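Local coordinates for p-nitrophenyl phosphatase (Pho2) (Archaeoglobus fulgidus, PDB 3QGM) that hydrolyses phosphate monoesters such as p-nitrophenyl phosphate, as a metal-dependent phosphatase of the haloacid dehalogenase superfamily, at the interface of chains A and B. Residues are numbered along the deposited sequence; one frame, centred on the assembly and turned at random. Chains: chain A/B, p-nitrophenyl phosphatase (Pho2).

Contact 1: the interface of chains A and B. Residues chain A 154-155, 161-164, 168; chain B 131, 134-135, 138-139, 142, 176.
A:Pro162, A:Ile163 and A:Pro164, on strand 161-164 of one chain, lie against helix 131-142 of the other, and the polar grip is made by B:Arg139. Its NE gives a hydrogen bond of 2.8 Å to the carbonyl O of A:Pro162, 155° at the hydrogen; the oxygen lies close to the guanidinium plane and the N-H arrives in the plane of the carbonyl. NH2 adds a weak second bond to the same oxygen, so both N-H groups along one edge of the guanidinium converge on it. The arginine can reach because its chain is extended from CG to NE (chi2 170°), and the methyl CG2 of B:Thr135 lies against one face of the guanidinium, toward its rim.

One turn apart on the helix, B:Leu142 and B:Leu138 supply branched apolar ends. CD1 of B:Leu142 packs 3.6 Å from CG of the A:Pro162 ring, the two side chains sliding past each other in opposite directions. B:Leu138 sends CD2 toward the backbone of A:Ile163 and CD1 toward the tip of A:Ile155. Proline suits this strand: its compact, rigid ring offers an apolar surface to the helix, while the backbone carbonyl of A:Pro162 remains the acceptor. The A:Pro164 ring crosses B:Phe131 obliquely, with CD 3.7 Å from the ring tip CZ, while CB meets SE of B:Met176 at 3.8 Å. Methionine, modelled here as selenomethionine, has a long, flexible, apolar chain that can follow the partner's surface. A:Met168, bent at chi2 and chi3, brings its CE tightly against CG of B:Met134, at 3.3 Å.

Behind this shell, OG1 of B:Thr135 donates to the B:Phe131 carbonyl O one turn earlier (2.8 Å), from above the carbonyl plane. That bond fixes the threonine's rotation and so directs its methyl toward the guanidinium and A:Ile163. The patch is a largely apolar strand-on-helix seam that joins the two chains in a two-fold pair, plausibly the dimer in solution.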
ATOM      1  N   ARG A 154      10.992   1.584  -2.233  1.00 27.34           N
ATOM      2  CA  ARG A 154       9.642   1.777  -2.678  1.00 27.99           C
ATOM      3  C   ARG A 154       9.387   1.321  -4.104  1.00 28.78           C
ATOM      4  O   ARG A 154       8.419   0.628  -4.326  1.00 27.06           O
ATOM      5  CB  ARG A 154       9.306   3.243  -2.551  1.00 29.02           C
ATOM      6  CG  ARG A 154       8.962   3.604  -1.135  1.00 30.71           C
ATOM      7  CD  ARG A 154       9.086   5.067  -0.899  1.00 34.48           C
ATOM      8  NE  ARG A 154       8.693   5.368   0.468  1.00 35.92           N
ATOM      9  CZ  ARG A 154       9.462   5.198   1.543  1.00 39.86           C
ATOM     10  NH1 ARG A 154      10.712   4.722   1.437  1.00 41.26           N
ATOM     11  NH2 ARG A 154       8.977   5.492   2.746  1.00 37.07           N
ATOM     12  N   ILE A 155      10.278   1.707  -5.035  1.00 29.28           N
ATOM     13  CA  ILE A 155      10.130   1.511  -6.471  1.00 31.42           C
ATOM     14  C   ILE A 155      11.458   1.047  -7.087  1.00 34.00           C
ATOM     15  O   ILE A 155      12.469   1.626  -6.780  1.00 33.95           O
ATOM     16  CB  ILE A 155       9.807   2.853  -7.161  1.00 31.99           C
ATOM     17  CG1 ILE A 155       8.497   3.458  -6.669  1.00 30.39           C
ATOM     18  CG2 ILE A 155       9.763   2.754  -8.681  1.00 31.91           C
ATOM     19  CD1 ILE A 155       8.357   4.901  -7.216  1.00 30.84           C
ATOM     20  N   GLY A 161      10.306   0.367 -17.219  1.00 41.64           N
ATOM     21  CA  GLY A 161       9.694   1.365 -16.349  1.00 39.88           C
ATOM     22  C   GLY A 161       9.692   0.990 -14.874  1.00 37.07           C
ATOM     23  O   GLY A 161      10.192  -0.072 -14.463  1.00 35.17           O
ATOM     24  N   PRO A 162       9.166   1.895 -14.045  1.00 34.70           N
ATOM     25  CA  PRO A 162       9.193   1.647 -12.629  1.00 32.34           C
ATOM     26  C   PRO A 162       8.276   0.503 -12.241  1.00 29.93           C
ATOM     27  O   PRO A 162       7.210   0.359 -12.835  1.00 29.51           O
ATOM     28  CB  PRO A 162       8.666   2.959 -12.049  1.00 33.04           C
ATOM     29  CG  PRO A 162       8.633   3.884 -13.098  1.00 35.17           C
ATOM     30  CD  PRO A 162       8.545   3.180 -14.353  1.00 36.14           C
ATOM     31  N   ILE A 163       8.703  -0.270 -11.244  1.00 28.70           N
ATOM     32  CA  ILE A 163       7.859  -1.312 -10.650  0.50 27.56           C
ATOM     33  C   ILE A 163       7.896  -1.248  -9.118  1.00 27.72           C
ATOM     34  O   ILE A 163       8.800  -0.638  -8.514  1.00 27.31           O
ATOM     35  CB  ILE A 163       8.208  -2.709 -11.169  0.50 26.77           C
ATOM     36  CG1 ILE A 163       9.557  -3.212 -10.607  0.50 25.97           C
ATOM     37  CG2 ILE A 163       8.228  -2.687 -12.687  0.50 26.18           C
ATOM     38  CD1 ILE A 163      10.016  -4.597 -11.171  0.50 22.60           C
ATOM     39  N   PRO A 164       6.856  -1.817  -8.455  1.00 27.24           N
ATOM     40  CA  PRO A 164       6.835  -1.740  -6.979  1.00 26.50           C
ATOM     41  C   PRO A 164       8.012  -2.514  -6.360  1.00 25.79           C
ATOM     42  O   PRO A 164       8.376  -3.562  -6.848  1.00 24.09           O
ATOM     43  CB  PRO A 164       5.540  -2.476  -6.592  1.00 25.89           C
ATOM     44  CG  PRO A 164       4.698  -2.424  -7.787  1.00 28.91           C
ATOM     45  CD  PRO A 164       5.605  -2.409  -8.984  1.00 27.92           C
HETATM   46  N   MSE A 168       6.102  -1.257  -1.202  1.00 26.43           N
HETATM   47  CA  MSE A 168       4.719  -1.339  -1.526  1.00 26.33           C
HETATM   48  C   MSE A 168       3.912  -2.092  -0.463  1.00 25.93           C
HETATM   49  O   MSE A 168       2.792  -1.651  -0.087  1.00 24.68           O
HETATM   50  CB  MSE A 168       4.503  -1.991  -2.861  1.00 27.37           C
HETATM   51  CG  MSE A 168       3.103  -1.749  -3.300  1.00 30.06           C
HETATM   52 SE   MSE A 168       2.104  -3.287  -2.855  0.60 34.70          SE
HETATM   53  CE  MSE A 168       2.527  -3.988  -4.629  1.00 26.60           C
TER
ATOM     54  N   PHE B 131       0.624  -8.014  -9.266  1.00 28.26           N
ATOM     55  CA  PHE B 131       1.790  -7.174  -9.438  1.00 28.76           C
ATOM     56  C   PHE B 131       1.725  -6.365 -10.702  1.00 29.24           C
ATOM     57  O   PHE B 131       2.158  -5.215 -10.715  1.00 28.93           O
ATOM     58  CB  PHE B 131       3.007  -8.031  -9.494  1.00 29.95           C
ATOM     59  CG  PHE B 131       4.253  -7.279  -9.385  1.00 29.94           C
ATOM     60  CD1 PHE B 131       4.740  -6.919  -8.146  1.00 31.02           C
ATOM     61  CD2 PHE B 131       4.997  -7.002 -10.502  1.00 31.01           C
ATOM     62  CE1 PHE B 131       5.947  -6.232  -8.045  1.00 34.74           C
ATOM     63  CE2 PHE B 131       6.185  -6.313 -10.394  1.00 32.24           C
ATOM     64  CZ  PHE B 131       6.662  -5.946  -9.176  1.00 32.07           C
HETATM   65  N   MSE B 134      -0.691  -3.520 -10.096  1.00 26.22           N
HETATM   66  CA  MSE B 134      -0.055  -2.515  -9.206  0.60 25.78           C
HETATM   67  C   MSE B 134       1.037  -1.721  -9.897  1.00 25.40           C
HETATM   68  O   MSE B 134       1.261  -0.538  -9.585  1.00 24.67           O
HETATM   69  CB  MSE B 134       0.488  -3.166  -7.938  0.60 26.31           C
HETATM   70  CG  MSE B 134       0.955  -2.164  -6.900  0.60 25.96           C
HETATM   71 SE   MSE B 134      -0.492  -1.111  -6.138  0.36 21.47          SE
HETATM   72  CE  MSE B 134      -1.387  -2.527  -5.207  0.60 24.70           C
ATOM     73  N   THR B 135       1.706  -2.346 -10.852  1.00 25.53           N
ATOM     74  CA  THR B 135       2.701  -1.667 -11.633  1.00 25.03           C
ATOM     75  C   THR B 135       2.014  -0.603 -12.524  1.00 25.37           C
ATOM     76  O   THR B 135       2.461   0.539 -12.610  1.00 23.76           O
ATOM     77  CB  THR B 135       3.480  -2.705 -12.487  1.00 26.82           C
ATOM     78  OG1 THR B 135       4.241  -3.556 -11.603  1.00 26.39           O
ATOM     79  CG2 THR B 135       4.395  -2.026 -13.543  1.00 24.83           C
ATOM     80  N   LEU B 138       0.884   2.199 -10.264  1.00 25.37           N
ATOM     81  CA  LEU B 138       2.058   2.987  -9.895  1.00 25.23           C
ATOM     82  C   LEU B 138       2.452   3.946 -11.035  1.00 25.83           C
ATOM     83  O   LEU B 138       2.665   5.169 -10.825  1.00 23.74           O
ATOM     84  CB  LEU B 138       3.248   2.068  -9.554  1.00 25.89           C
ATOM     85  CG  LEU B 138       4.631   2.750  -9.444  1.00 26.57           C
ATOM     86  CD1 LEU B 138       4.653   3.720  -8.322  1.00 22.02           C
ATOM     87  CD2 LEU B 138       5.748   1.750  -9.262  1.00 26.57           C
ATOM     88  N   ARG B 139       2.571   3.392 -12.235  1.00 25.52           N
ATOM     89  CA  ARG B 139       3.003   4.230 -13.362  1.00 26.68           C
ATOM     90  C   ARG B 139       2.007   5.329 -13.641  1.00 27.05           C
ATOM     91  O   ARG B 139       2.396   6.468 -13.876  1.00 28.17           O
ATOM     92  CB  ARG B 139       3.250   3.394 -14.606  1.00 26.50           C
ATOM     93  CG  ARG B 139       4.512   2.569 -14.443  1.00 28.65           C
ATOM     94  CD  ARG B 139       4.678   1.555 -15.507  1.00 28.50           C
ATOM     95  NE  ARG B 139       5.794   0.688 -15.205  1.00 31.63           N
ATOM     96  CZ  ARG B 139       6.202  -0.310 -15.988  1.00 32.82           C
ATOM     97  NH1 ARG B 139       5.572  -0.570 -17.127  1.00 32.83           N
ATOM     98  NH2 ARG B 139       7.238  -1.070 -15.612  1.00 34.36           N
ATOM     99  N   LEU B 142       2.508   7.955 -11.012  1.00 29.62           N
ATOM    100  CA  LEU B 142       3.726   8.719 -11.213  1.00 30.11           C
ATOM    101  C   LEU B 142       3.597   9.725 -12.331  1.00 30.91           C
ATOM    102  O   LEU B 142       4.324  10.693 -12.354  1.00 31.38           O
ATOM    103  CB  LEU B 142       4.907   7.792 -11.550  1.00 30.03           C
ATOM    104  CG  LEU B 142       5.490   6.915 -10.430  1.00 30.09           C
ATOM    105  CD1 LEU B 142       6.613   6.030 -11.030  1.00 26.96           C
ATOM    106  CD2 LEU B 142       6.005   7.803  -9.307  1.00 28.16           C
HETATM  107  N   MSE B 176       4.558   4.652  -1.945  1.00 25.03           N
HETATM  108  CA  MSE B 176       5.532   4.617  -3.045  1.00 25.93           C
HETATM  109  C   MSE B 176       5.774   5.998  -3.700  1.00 28.08           C
HETATM  110  O   MSE B 176       6.914   6.274  -4.115  1.00 27.91           O
HETATM  111  CB  MSE B 176       5.114   3.627  -4.135  1.00 25.66           C
HETATM  112  CG  MSE B 176       5.178   2.149  -3.717  1.00 25.31           C
HETATM  113 SE   MSE B 176       4.934   0.942  -5.155  0.60 24.96          SE
HETATM  114  CE  MSE B 176       3.056   1.208  -5.475  1.00 24.15           C
TER

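Contact 2: the interface of chains A and B. Residues chain A 171-172, 174-175; chain B 154, 167-168, 170-172, 174-175.
Helix 167-177 packs against its own copy around the two-fold axis, with small residues at the crossing and tryptophans laid over them. A:Trp175 buries 142 Å² here. Its CG stands anti to the backbone N (chi1 -166°), which projects the indole across to the partner helix, where it is held between two surfaces. On one face CA of B:Gly171 sits 3.8 Å from the centroid of the five-membered ring in a CH-pi contact, with CG2 of B:Ile170 beside it, 3.7 Å from CZ2. Glycine suits this position because it has no side chain to hold the indole away from the helix backbone.

Over the opposite face comes B:Arg154. Its CZ stands 3.9 Å from the centroid of the five-membered ring, a cation-pi contact; the two planes are nearly parallel, 18° apart, and NE1 lies over the middle of the guanidinium. The same arginine donates from NH1 to the backbone O of A:Trp175 at 2.8 Å. This bond approaches in the carbonyl plane but is bent, 132° at the hydrogen, with the oxygen tilted out of the guanidinium plane: stacking seems to set the orientation at some cost in bond straightness. An arginine can serve both roles, being flat enough to stack and rich in N-H groups. The bond also satisfies a carbonyl near the helix's C-terminal end, whose partial negative charge may favour the cation.

The side chains of A:Trp175 and B:Tyr174 cross at about a right angle, CZ3 of the six-membered ring lying 3.7 Å from CD2 of the phenol ring. The exchanged arrangement is seen where B:Trp175 covers A:Gly171, whose CA is 3.7 Å from its five-membered ring centroid, and where its CZ3 approaches A:Tyr174. Closer to the axis, CB of A:Ala172 touches CG of B:Met168. This close helix pair, clamped by its tryptophans, forms the centre of the two-chain assembly, which may be the biological dimer, though the structure alone does not show it.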
ATOM      1  N   GLY A 171       3.877  -0.075   2.791  1.00 20.72           N
ATOM      2  CA  GLY A 171       2.944   1.010   2.707  1.00 23.34           C
ATOM      3  C   GLY A 171       1.505   0.543   2.821  1.00 22.70           C
ATOM      4  O   GLY A 171       0.684   1.171   3.519  1.00 24.02           O
ATOM      5  N   ALA A 172       1.195  -0.569   2.160  1.00 22.43           N
ATOM      6  CA  ALA A 172      -0.154  -1.146   2.274  1.00 22.32           C
ATOM      7  C   ALA A 172      -0.493  -1.483   3.731  1.00 21.15           C
ATOM      8  O   ALA A 172      -1.516  -1.095   4.220  1.00 22.49           O
ATOM      9  CB  ALA A 172      -0.303  -2.362   1.385  1.00 21.59           C
ATOM     10  N   TYR A 174       0.957  -0.433   6.537  1.00 21.98           N
ATOM     11  CA  TYR A 174       0.932   0.803   7.304  1.00 21.52           C
ATOM     12  C   TYR A 174      -0.411   1.527   7.143  1.00 21.58           C
ATOM     13  O   TYR A 174      -1.024   1.987   8.134  1.00 20.55           O
ATOM     14  CB  TYR A 174       2.090   1.768   6.906  1.00 21.33           C
ATOM     15  CG  TYR A 174       1.883   3.133   7.535  1.00 25.46           C
ATOM     16  CD1 TYR A 174       2.101   3.343   8.886  1.00 27.17           C
ATOM     17  CD2 TYR A 174       1.348   4.178   6.801  1.00 31.34           C
ATOM     18  CE1 TYR A 174       1.865   4.611   9.474  1.00 28.96           C
ATOM     19  CE2 TYR A 174       1.097   5.408   7.370  1.00 33.33           C
ATOM     20  CZ  TYR A 174       1.348   5.617   8.701  1.00 31.37           C
ATOM     21  OH  TYR A 174       1.109   6.865   9.203  1.00 34.34           O
ATOM     22  N   TRP A 175      -0.859   1.670   5.909  1.00 19.91           N
ATOM     23  CA  TRP A 175      -2.094   2.387   5.716  1.00 21.82           C
ATOM     24  C   TRP A 175      -3.292   1.714   6.355  1.00 22.26           C
ATOM     25  O   TRP A 175      -4.159   2.392   6.937  1.00 23.62           O
ATOM     26  CB  TRP A 175      -2.338   2.626   4.250  1.00 21.08           C
ATOM     27  CG  TRP A 175      -3.370   3.594   3.948  1.00 22.68           C
ATOM     28  CD1 TRP A 175      -4.676   3.346   3.689  1.00 22.68           C
ATOM     29  CD2 TRP A 175      -3.171   4.981   3.736  1.00 24.87           C
ATOM     30  NE1 TRP A 175      -5.320   4.517   3.369  1.00 25.85           N
ATOM     31  CE2 TRP A 175      -4.409   5.531   3.365  1.00 24.12           C
ATOM     32  CE3 TRP A 175      -2.043   5.815   3.790  1.00 27.67           C
ATOM     33  CZ2 TRP A 175      -4.585   6.900   3.130  1.00 26.45           C
ATOM     34  CZ3 TRP A 175      -2.199   7.138   3.529  1.00 27.87           C
ATOM     35  CH2 TRP A 175      -3.476   7.684   3.204  1.00 28.76           C
TER
ATOM     36  N   ARG B 154     -10.329   0.989   4.628  1.00 21.75           N
ATOM     37  CA  ARG B 154      -9.057   0.238   4.680  0.60 22.48           C
ATOM     38  C   ARG B 154      -9.168  -1.280   4.772  1.00 23.40           C
ATOM     39  O   ARG B 154      -8.357  -2.016   4.150  1.00 22.37           O
ATOM     40  CB  ARG B 154      -8.212   0.772   5.821  0.60 23.32           C
ATOM     41  CG  ARG B 154      -7.838   2.218   5.561  0.60 25.94           C
ATOM     42  CD  ARG B 154      -7.333   2.948   6.737  0.60 30.84           C
ATOM     43  NE  ARG B 154      -7.280   4.379   6.401  0.60 33.87           N
ATOM     44  CZ  ARG B 154      -6.318   5.241   6.733  0.60 36.00           C
ATOM     45  NH1 ARG B 154      -5.248   4.871   7.427  0.60 36.36           N
ATOM     46  NH2 ARG B 154      -6.424   6.507   6.338  0.60 36.33           N
ATOM     47  N   GLY B 167      -8.554   1.012   0.423  1.00 23.47           N
ATOM     48  CA  GLY B 167      -7.454   1.731   1.046  1.00 22.32           C
ATOM     49  C   GLY B 167      -6.121   1.026   1.057  1.00 23.21           C
ATOM     50  O   GLY B 167      -5.072   1.652   1.140  1.00 21.63           O
HETATM   51  N   MSE B 168      -6.129  -0.281   0.888  1.00 24.83           N
HETATM   52  CA  MSE B 168      -4.854  -0.974   0.602  1.00 26.16           C
HETATM   53  C   MSE B 168      -4.073  -0.412  -0.598  1.00 26.00           C
HETATM   54  O   MSE B 168      -2.818  -0.208  -0.525  1.00 25.62           O
HETATM   55  CB  MSE B 168      -5.087  -2.454   0.343  1.00 26.86           C
HETATM   56  CG  MSE B 168      -3.784  -3.196   0.415  1.00 28.88           C
HETATM   57 SE   MSE B 168      -3.175  -3.444  -1.367  0.60 33.66          SE
HETATM   58  CE  MSE B 168      -4.205  -5.145  -1.480  1.00 19.58           C
ATOM     59  N   ILE B 170      -4.720   2.458  -2.069  1.00 24.17           N
ATOM     60  CA  ILE B 170      -4.444   3.857  -1.737  1.00 22.72           C
ATOM     61  C   ILE B 170      -3.161   3.961  -0.961  1.00 22.38           C
ATOM     62  O   ILE B 170      -2.302   4.809  -1.262  1.00 21.71           O
ATOM     63  CB  ILE B 170      -5.593   4.483  -0.948  1.00 21.88           C
ATOM     64  CG1 ILE B 170      -6.866   4.571  -1.809  1.00 24.73           C
ATOM     65  CG2 ILE B 170      -5.194   5.895  -0.378  1.00 23.86           C
ATOM     66  CD1 ILE B 170      -8.174   5.096  -1.015  1.00 22.39           C
ATOM     67  N   GLY B 171      -3.002   3.083   0.011  1.00 21.84           N
ATOM     68  CA  GLY B 171      -1.871   3.159   0.925  1.00 22.78           C
ATOM     69  C   GLY B 171      -0.564   2.803   0.249  1.00 22.33           C
ATOM     70  O   GLY B 171       0.469   3.451   0.457  1.00 20.77           O
ATOM     71  N   ALA B 172      -0.629   1.764  -0.578  1.00 21.82           N
ATOM     72  CA  ALA B 172       0.505   1.358  -1.384  1.00 22.02           C
ATOM     73  C   ALA B 172       0.997   2.489  -2.290  1.00 22.01           C
ATOM     74  O   ALA B 172       2.201   2.811  -2.339  1.00 23.38           O
ATOM     75  CB  ALA B 172       0.120   0.172  -2.222  1.00 21.25           C
ATOM     76  N   TYR B 174       0.327   5.732  -2.024  1.00 22.39           N
ATOM     77  CA  TYR B 174       0.831   6.838  -1.205  1.00 23.02           C
ATOM     78  C   TYR B 174       2.277   6.582  -0.720  1.00 24.25           C
ATOM     79  O   TYR B 174       3.163   7.484  -0.784  1.00 23.90           O
ATOM     80  CB  TYR B 174      -0.067   7.045   0.023  1.00 24.46           C
ATOM     81  CG  TYR B 174       0.578   7.979   1.017  1.00 26.39           C
ATOM     82  CD1 TYR B 174       0.652   9.340   0.755  1.00 30.70           C
ATOM     83  CD2 TYR B 174       1.217   7.477   2.158  1.00 31.71           C
ATOM     84  CE1 TYR B 174       1.293  10.219   1.635  1.00 33.28           C
ATOM     85  CE2 TYR B 174       1.898   8.338   3.053  1.00 33.92           C
ATOM     86  CZ  TYR B 174       1.914   9.706   2.791  1.00 36.25           C
ATOM     87  OH  TYR B 174       2.556  10.556   3.664  1.00 36.35           O
ATOM     88  N   TRP B 175       2.492   5.401  -0.147  1.00 22.81           N
ATOM     89  CA  TRP B 175       3.846   5.081   0.342  1.00 23.76           C
ATOM     90  C   TRP B 175       4.895   5.155  -0.765  1.00 24.13           C
ATOM     91  O   TRP B 175       6.013   5.675  -0.571  1.00 24.01           O
ATOM     92  CB  TRP B 175       3.842   3.697   0.969  1.00 22.94           C
ATOM     93  CG  TRP B 175       4.986   3.462   1.909  1.00 25.59           C
ATOM     94  CD1 TRP B 175       6.156   2.819   1.621  1.00 26.68           C
ATOM     95  CD2 TRP B 175       5.068   3.832   3.287  1.00 25.10           C
ATOM     96  NE1 TRP B 175       6.953   2.770   2.724  1.00 27.68           N
ATOM     97  CE2 TRP B 175       6.310   3.386   3.762  1.00 24.98           C
ATOM     98  CE3 TRP B 175       4.206   4.461   4.171  1.00 24.73           C
ATOM     99  CZ2 TRP B 175       6.718   3.593   5.053  1.00 28.73           C
ATOM    100  CZ3 TRP B 175       4.609   4.647   5.457  1.00 25.13           C
ATOM    101  CH2 TRP B 175       5.841   4.210   5.890  1.00 26.80           C
TER

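Contact 1 and contact 2 are parts of one two-fold interface, with their C-alpha centres about 13 Å apart. Helix 167-177 runs through both: B:Met176 serves contact 1, whereas its neighbour B:Trp175 belongs to contact 2. A:Arg154 and A:Met168 act in contact 1, B:Arg154 and B:Met168 in contact 2. Contact 2 lies about the axis, and contact 1 with its symmetry twin flanks it. The central helix pair and the outer strand-on-helix seams should therefore form together and fix the relative orientation of the subunits, if this dimer is the biological one.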